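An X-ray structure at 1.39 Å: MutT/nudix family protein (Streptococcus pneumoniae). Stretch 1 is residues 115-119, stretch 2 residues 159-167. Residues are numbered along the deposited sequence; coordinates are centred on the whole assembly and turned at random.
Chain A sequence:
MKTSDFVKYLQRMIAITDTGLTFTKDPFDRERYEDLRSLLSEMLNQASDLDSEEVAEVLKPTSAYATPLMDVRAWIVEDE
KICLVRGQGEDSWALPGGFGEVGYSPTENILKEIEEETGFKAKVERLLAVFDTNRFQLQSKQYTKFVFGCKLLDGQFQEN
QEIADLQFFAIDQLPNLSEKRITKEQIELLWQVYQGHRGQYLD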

# COMPACT_ATOMS: atom_id res chain seq x y z
N GLU A 115 -11.48 -18.16 9.48
CA GLU A 115 -12.03 -18.96 10.58
C GLU A 115 -13.01 -18.14 11.41
O GLU A 115 -14.10 -18.62 11.77
CB GLU A 115 -10.93 -19.55 11.47
CG GLU A 115 -11.47 -20.59 12.47
CD GLU A 115 -10.37 -21.38 13.16
OE1 GLU A 115 -9.19 -21.14 12.89
OE2 GLU A 115 -10.70 -22.25 13.99
N GLU A 116 -12.64 -16.90 11.73
CA GLU A 116 -13.46 -16.03 12.56
C GLU A 116 -14.79 -15.69 11.91
O GLU A 116 -15.82 -15.62 12.59
CB GLU A 116 -12.70 -14.75 12.93
CG GLU A 116 -11.54 -15.00 13.89
CD GLU A 116 -10.66 -13.78 14.12
OE1 GLU A 116 -10.70 -12.81 13.32
OE2 GLU A 116 -9.92 -13.80 15.11
N GLU A 117 -14.77 -15.49 10.60
CA GLU A 117 -15.95 -15.04 9.88
C GLU A 117 -16.80 -16.21 9.38
O GLU A 117 -18.03 -16.17 9.49
CB GLU A 117 -15.52 -14.17 8.69
CG GLU A 117 -14.98 -12.83 9.13
CD GLU A 117 -14.30 -12.05 8.02
OE1 GLU A 117 -14.56 -12.31 6.83
OE2 GLU A 117 -13.49 -11.17 8.40
N THR A 118 -16.16 -17.24 8.81
CA THR A 118 -16.92 -18.31 8.15
C THR A 118 -17.15 -19.53 9.03
O THR A 118 -18.04 -20.34 8.73
CB THR A 118 -16.25 -18.81 6.87
OG1 THR A 118 -15.10 -19.58 7.20
CG2 THR A 118 -15.85 -17.65 5.94
N GLY A 119 -16.33 -19.70 10.07
CA GLY A 119 -16.41 -20.86 10.96
C GLY A 119 -15.58 -22.03 10.47
O GLY A 119 -15.63 -23.12 11.05
N GLU A 159 -23.80 -17.88 12.33
CA GLU A 159 -23.98 -16.45 12.50
C GLU A 159 -23.30 -15.99 13.79
O GLU A 159 -23.42 -16.65 14.83
CB GLU A 159 -25.47 -16.12 12.52
CG GLU A 159 -25.76 -14.65 12.69
CD GLU A 159 -27.24 -14.33 12.81
OE1 GLU A 159 -28.08 -15.26 12.77
OE2 GLU A 159 -27.56 -13.13 12.95
N ASN A 160 -22.58 -14.88 13.74
CA ASN A 160 -21.90 -14.36 14.92
C ASN A 160 -21.96 -12.83 14.98
O ASN A 160 -22.67 -12.21 14.18
CB ASN A 160 -20.46 -14.91 15.04
CG ASN A 160 -19.57 -14.52 13.87
OD1 ASN A 160 -19.64 -13.41 13.33
ND2 ASN A 160 -18.68 -15.44 13.49
N GLN A 161 -21.23 -12.23 15.92
CA GLN A 161 -21.34 -10.79 16.14
C GLN A 161 -20.82 -9.99 14.94
O GLN A 161 -21.23 -8.85 14.71
CB GLN A 161 -20.66 -10.39 17.45
CG GLN A 161 -21.57 -10.61 18.66
CD GLN A 161 -20.83 -10.82 19.98
OE1 GLN A 161 -19.62 -10.60 20.08
NE2 GLN A 161 -21.56 -11.26 21.00
N GLU A 162 -19.95 -10.61 14.15
CA GLU A 162 -19.39 -9.98 12.96
C GLU A 162 -20.18 -10.25 11.68
O GLU A 162 -20.40 -9.33 10.89
CB GLU A 162 -17.93 -10.40 12.79
CG GLU A 162 -17.26 -9.72 11.61
CD GLU A 162 -15.83 -10.18 11.33
OE1 GLU A 162 -15.29 -11.07 12.03
OE2 GLU A 162 -15.26 -9.61 10.38
N ILE A 163 -20.58 -11.50 11.48
CA ILE A 163 -21.14 -11.96 10.20
C ILE A 163 -22.58 -12.46 10.34
O ILE A 163 -22.86 -13.36 11.15
CB ILE A 163 -20.26 -13.07 9.57
CG1 ILE A 163 -18.80 -12.60 9.38
CG2 ILE A 163 -20.87 -13.60 8.27
CD1 ILE A 163 -18.60 -11.47 8.39
N ALA A 164 -23.47 -11.86 9.55
CA ALA A 164 -24.89 -12.24 9.53
C ALA A 164 -25.17 -13.45 8.66
O ALA A 164 -26.03 -14.27 9.00
CB ALA A 164 -25.75 -11.07 9.07
N ASP A 165 -24.48 -13.58 7.54
CA ASP A 165 -24.79 -14.64 6.58
C ASP A 165 -23.60 -14.96 5.71
O ASP A 165 -22.69 -14.14 5.54
CB ASP A 165 -26.01 -14.24 5.72
CG ASP A 165 -26.75 -15.45 5.13
OD1 ASP A 165 -26.45 -16.61 5.47
OD2 ASP A 165 -27.65 -15.21 4.29
N LEU A 166 -23.59 -16.19 5.21
CA LEU A 166 -22.60 -16.69 4.29
C LEU A 166 -23.33 -17.50 3.24
O LEU A 166 -24.11 -18.41 3.57
CB LEU A 166 -21.58 -17.56 5.03
CG LEU A 166 -20.46 -18.22 4.21
CD1 LEU A 166 -19.27 -18.52 5.10
CD2 LEU A 166 -20.94 -19.50 3.52
N GLN A 167 -23.08 -17.17 1.98
CA GLN A 167 -23.64 -17.94 0.87
C GLN A 167 -22.66 -18.05 -0.27
O GLN A 167 -21.68 -17.27 -0.35
CB GLN A 167 -24.94 -17.30 0.35
CG GLN A 167 -26.10 -17.27 1.35
CD GLN A 167 -27.34 -16.59 0.80
OE1 GLN A 167 -27.58 -16.59 -0.42
NE2 GLN A 167 -28.13 -16.01 1.69
O HOH W 1 -12.42 -11.49 11.48
O HOH W 2 -15.70 -12.88 14.03

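The last turn of a helix often leaves carbonyl oxygens without amide partners from further along the helix, and nearby loops can make use of them. In this MutT/nudix family protein, the helix ending at T118 packs against a loop and strand more than forty residues later in the chain. The contact is modest, burying 294 Å² over both sides, and no backbone-to-backbone hydrogen bond joins the two stretches; side chains and water do the work.

E115 does not touch the second stretch, but its O accepts a hydrogen bond from G119 N (3.0 Å), closing the final turn. E116 makes the direct polar link: N160 ND2 donates to E116 O at 3.0 Å, a weak bond with an angle of 130° at the hydrogen. The other end of the same amide organises its own loop, since N160 OD1 accepts from E162 N (2.9 Å) and I163 N (2.8 Å). One asparagine thus shapes the turn while reaching the helix. Water 2 adds a second bridge, donating to E116 O (3.1 Å) and E162 OE1 (2.7 Å).

E117 is buried and contributes the largest covered area. E117 CA lies 6.0 Å from I163 CA, close enough for E117 CB to meet I163 CG1 at 3.7 Å. Further out, the chemistry changes: E117 OE2 and E162 OE2 stand 3.1 Å apart, two acceptors of like charge rather than a bonded pair. Water 1 lies 2.8 Å from E116 OE1 and 3.0 Å from E162 OE1, bridging the stretches beside this acidic cluster.

T118 returns to nonpolar packing, its CB 3.5 Å from L166 CD1. G119 then leaves the helix with phi of 88°, where a CB would jam against the preceding carbonyl oxygen; glycine suits this backbone irrespective of the second stretch.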